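Local coordinates for ABC transporter substrate-binding protein (Rhizobium radiobacter, PDB 6TFX) that binds the opine mannopinic acid as the periplasmic solute-binding protein of an ABC transporter, probably delivering it for import into the bacterium, at residues A[94-97]-A[98-101]; A[156-159]-A[160-163]. One frame throughout, in Å; residues are numbered along the deposited sequence.

Contact 1: A[94-97]-A[98-101]; sequences SLDK and ARDP
Asp96 and Arg99 join side by side at the C-terminal end of helix 88-98, an i to i+3 salt bridge in which a single carboxylate oxygen takes both donors. Arg99 NE lies 2.9 Å from Asp96 OD1, and Arg99 NH2 reaches the same Asp96 OD1 at 3.2 Å with a more bent N-H. The oxygen sits in the guanidinium plane, at its NE edge, whereas the carboxylate is turned 56° from that plane and is approached by both nitrogens from one of its faces. Arg99 can reach back because CG stands between its backbone N and carbonyl carbon (chi1 71°); the extended chain then runs back along the side of the last turn, with Arg99 CG 3.3 Å from Leu95 O. Behind the side chains, Ala98 N and Arg99 N continue the i to i+4 ladder onto Ser94 O and Leu95 O, but Asp100 N turns to Lys97 O (3.1 Å), tightening the last turn as the chain leaves the helix. Lys97 NZ is held elsewhere, by Asp19, His21 and the Arg103 carbonyl, and Asp100 pairs with Arg103. Leu95 and Asp96 rest on Val116 and Arg99 on Ile113, seating this helix end against edge strand 113-118.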
loop_
_atom_site.group_PDB
_atom_site.type_symbol
_atom_site.label_atom_id
_atom_site.label_comp_id
_atom_site.label_asym_id
_atom_site.label_seq_id
_atom_site.Cartn_x
_atom_site.Cartn_y
_atom_site.Cartn_z
ATOM N N SER A 94 15.366 -13.854 5.932
ATOM C CA SER A 94 14.402 -12.843 5.487
ATOM C C SER A 94 13.090 -12.898 6.238
ATOM O O SER A 94 12.614 -11.854 6.699
ATOM C CB SER A 94 14.137 -12.961 3.994
ATOM O OG SER A 94 15.334 -12.783 3.270
ATOM N N LEU A 95 12.490 -14.102 6.344
ATOM C CA LEU A 95 11.196 -14.259 7.035
ATOM C C LEU A 95 11.330 -14.005 8.521
ATOM O O LEU A 95 10.437 -13.394 9.114
ATOM C CB LEU A 95 10.567 -15.628 6.743
ATOM C CG LEU A 95 10.150 -15.811 5.289
ATOM C CD1 LEU A 95 9.520 -17.183 5.099
ATOM C CD2 LEU A 95 9.126 -14.715 4.830
ATOM N N ASP A 96 12.501 -14.368 9.126
ATOM C CA ASP A 96 12.650 -14.043 10.544
ATOM C C ASP A 96 12.783 -12.534 10.723
ATOM O O ASP A 96 12.385 -11.999 11.763
ATOM C CB ASP A 96 13.888 -14.724 11.140
ATOM C CG ASP A 96 13.706 -16.202 11.415
ATOM O OD1 ASP A 96 12.531 -16.679 11.393
ATOM O OD2 ASP A 96 14.729 -16.887 11.673
ATOM N N LYS A 97 13.398 -11.851 9.738
ATOM C CA LYS A 97 13.532 -10.390 9.792
ATOM C C LYS A 97 12.131 -9.765 9.627
ATOM O O LYS A 97 11.752 -8.933 10.435
ATOM C CB LYS A 97 14.482 -9.882 8.702
ATOM C CG LYS A 97 14.710 -8.374 8.749
ATOM C CD LYS A 97 15.728 -7.957 7.689
ATOM C CE LYS A 97 15.905 -6.457 7.615
ATOM N NZ LYS A 97 14.644 -5.768 7.219
ATOM N N ALA A 98 11.348 -10.237 8.636
ATOM C CA ALA A 98 10.001 -9.724 8.361
ATOM C C ALA A 98 9.089 -9.826 9.587
ATOM O O ALA A 98 8.274 -8.935 9.803
ATOM C CB ALA A 98 9.386 -10.511 7.210
ATOM N N ARG A 99 9.221 -10.903 10.372
ATOM C CA ARG A 99 8.350 -11.135 11.521
ATOM C C ARG A 99 8.849 -10.530 12.837
ATOM O O ARG A 99 8.203 -10.705 13.870
ATOM C CB ARG A 99 8.034 -12.627 11.672
ATOM C CG ARG A 99 9.173 -13.504 12.137
ATOM C CD ARG A 99 8.884 -14.925 11.662
ATOM N NE ARG A 99 9.831 -15.901 12.213
ATOM C CZ ARG A 99 9.660 -16.546 13.360
ATOM N NH1 ARG A 99 8.588 -16.314 14.108
ATOM N NH2 ARG A 99 10.562 -17.424 13.775
ATOM N N ASP A 100 9.965 -9.770 12.783
ATOM C CA ASP A 100 10.568 -9.138 13.949
ATOM C C ASP A 100 10.160 -7.661 14.027
ATOM O O ASP A 100 10.556 -6.893 13.145
ATOM C CB ASP A 100 12.097 -9.262 13.844
ATOM C CG ASP A 100 12.866 -8.717 15.038
ATOM O OD1 ASP A 100 12.234 -8.065 15.915
ATOM O OD2 ASP A 100 14.096 -8.924 15.089
ATOM N N PRO A 101 9.410 -7.228 15.081
ATOM C CA PRO A 101 8.995 -5.808 15.150
ATOM C C PRO A 101 10.140 -4.805 15.208
ATOM O O PRO A 101 9.936 -3.633 14.916
ATOM C CB PRO A 101 8.104 -5.743 16.402
ATOM C CG PRO A 101 8.397 -6.935 17.171
ATOM C CD PRO A 101 8.852 -8.008 16.208
#

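Contact 2: A[156-159]-A[160-163]; sequences RGDD and FKRR
Arg156 leaves the last turn of helix 150-156 and runs the length of the turn that follows, as far as Arg163. Its CB packs beside the Phe160 backbone, 3.8 Å from Phe160 N. CG and CD, in a chain extended through NE, pass Arg163 NH1, and CD also nears Arg163 O. At the tip, Arg156 NH1 donates to Arg163 O (2.9 Å), which lies close to the guanidinium plane although the donor stands above the carbonyl plane. Over one face lies the second guanidinium: Arg163 NH2 sits above the centre, 3.5 Å from Arg156 CZ, with the planes 15° apart. The two side chains cross at about a right angle, and Asp159 OD2, 4.1 Å from Arg163 NH1 and so short of a salt bridge, may ease the like charges. The backbone beneath is a helix exit with positive phi at Gly157 (50°), followed by a 3-10 turn at 158-159; Phe160 N bonds to Gly157 O, and further on Arg162 N bonds to Asp159 O. Lys161 folds at its outer two torsions, which brings NZ back to a lone pair of Asp158 O in the carbonyl plane (2.9 Å). A water accepts from Lys161 N and donates to Gly157 O. The ring of Phe160 is buried, and meets Phe153 of the preceding helix edge-to-face.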
loop_
_atom_site.group_PDB
_atom_site.type_symbol
_atom_site.label_atom_id
_atom_site.label_comp_id
_atom_site.label_asym_id
_atom_site.label_seq_id
_atom_site.Cartn_x
_atom_site.Cartn_y
_atom_site.Cartn_z
ATOM N N ARG A 156 25.837 -4.650 4.627
ATOM C CA ARG A 156 25.415 -3.289 4.279
ATOM C C ARG A 156 24.663 -2.579 5.387
ATOM O O ARG A 156 24.783 -1.348 5.511
ATOM C CB ARG A 156 24.641 -3.267 2.974
ATOM C CG ARG A 156 25.530 -3.702 1.815
ATOM C CD ARG A 156 24.841 -3.718 0.468
ATOM N NE ARG A 156 25.719 -4.333 -0.537
ATOM C CZ ARG A 156 25.551 -4.213 -1.848
ATOM N NH1 ARG A 156 24.541 -3.504 -2.333
ATOM N NH2 ARG A 156 26.396 -4.796 -2.687
ATOM N N GLY A 157 23.928 -3.345 6.188
ATOM C CA GLY A 157 23.197 -2.823 7.338
ATOM C C GLY A 157 22.350 -1.619 6.981
ATOM O O GLY A 157 21.516 -1.699 6.079
ATOM N N ASP A 158 22.615 -0.475 7.647
ATOM C CA ASP A 158 21.882 0.779 7.428
ATOM C C ASP A 158 21.978 1.324 6.000
ATOM O O ASP A 158 21.142 2.149 5.620
ATOM C CB ASP A 158 22.320 1.847 8.456
ATOM C CG ASP A 158 21.797 1.614 9.874
ATOM O OD1 ASP A 158 20.873 0.777 10.047
ATOM O OD2 ASP A 158 22.291 2.285 10.808
ATOM N N ASP A 159 22.972 0.871 5.209
ATOM C CA ASP A 159 23.130 1.322 3.827
ATOM C C ASP A 159 22.369 0.439 2.832
ATOM O O ASP A 159 22.222 0.824 1.669
ATOM C CB ASP A 159 24.616 1.395 3.440
ATOM C CG ASP A 159 24.977 2.654 2.658
ATOM O OD1 ASP A 159 24.433 3.740 2.989
ATOM O OD2 ASP A 159 25.824 2.562 1.738
ATOM N N PHE A 160 21.865 -0.726 3.276
ATOM C CA PHE A 160 21.133 -1.624 2.372
ATOM C C PHE A 160 19.929 -0.919 1.742
ATOM O O PHE A 160 19.641 -1.144 0.568
ATOM C CB PHE A 160 20.691 -2.900 3.104
ATOM C CG PHE A 160 20.049 -3.950 2.224
ATOM C CD1 PHE A 160 18.671 -3.967 2.025
ATOM C CD2 PHE A 160 20.822 -4.919 1.595
ATOM C CE1 PHE A 160 18.079 -4.942 1.222
ATOM C CE2 PHE A 160 20.229 -5.891 0.777
ATOM C CZ PHE A 160 18.864 -5.884 0.584
ATOM N N LYS A 161 19.229 -0.071 2.521
ATOM C CA LYS A 161 18.027 0.655 2.040
ATOM C C LYS A 161 18.288 1.537 0.791
ATOM O O LYS A 161 17.341 1.851 0.061
ATOM C CB LYS A 161 17.389 1.465 3.174
ATOM C CG LYS A 161 18.293 2.564 3.727
ATOM C CD LYS A 161 17.569 3.512 4.709
ATOM C CE LYS A 161 17.323 2.936 6.088
ATOM N NZ LYS A 161 18.581 2.696 6.836
ATOM N N ARG A 162 19.569 1.923 0.543
ATOM C CA ARG A 162 19.925 2.712 -0.647
ATOM C C ARG A 162 20.821 1.916 -1.627
ATOM O O ARG A 162 21.131 2.406 -2.710
ATOM C CB ARG A 162 20.539 4.074 -0.259
ATOM C CG ARG A 162 19.525 5.019 0.399
ATOM C CD ARG A 162 19.984 6.475 0.431
ATOM N NE ARG A 162 19.711 7.185 -0.827
ATOM C CZ ARG A 162 18.590 7.853 -1.090
ATOM N NH1 ARG A 162 17.612 7.905 -0.192
ATOM N NH2 ARG A 162 18.435 8.470 -2.254
ATOM N N ARG A 163 21.211 0.668 -1.254
ATOM C CA ARG A 163 22.039 -0.206 -2.105
ATOM C C ARG A 163 21.406 -1.602 -2.047
ATOM O O ARG A 163 21.999 -2.529 -1.471
ATOM C CB ARG A 163 23.485 -0.224 -1.602
ATOM C CG ARG A 163 24.205 1.113 -1.785
ATOM C CD ARG A 163 25.636 1.065 -1.268
ATOM N NE ARG A 163 26.445 0.056 -1.955
ATOM C CZ ARG A 163 27.260 -0.798 -1.342
ATOM N NH1 ARG A 163 27.399 -0.767 -0.021
ATOM N NH2 ARG A 163 27.953 -1.681 -2.045
HETATM O O HOH W 1 19.028 -0.463 5.451
#

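In the fold
From the N terminus, the chain passes strands 57-62 and 68-73 before helix 88-98, whose C-terminal end is contact 1. The loop beyond it leads to hairpin 113-118/123-128, which completes the four-stranded antiparallel sheet. Only then does helix 150-156 open contact 2, at the start of the connection to strand 170-176 of the large mixed sheet. The contacts are thus in series, neither nested nor crossed, and each closes the turn in which a helix ends and a loop begins. The centres of contact 1 and contact 2 are about 17 Å apart. The nearest atoms of contact 1 and contact 2 are about 7 Å apart, without touching. Phe153 links them indirectly: it meets Lys97 by a cation-pi contact and Phe160 edge-to-face.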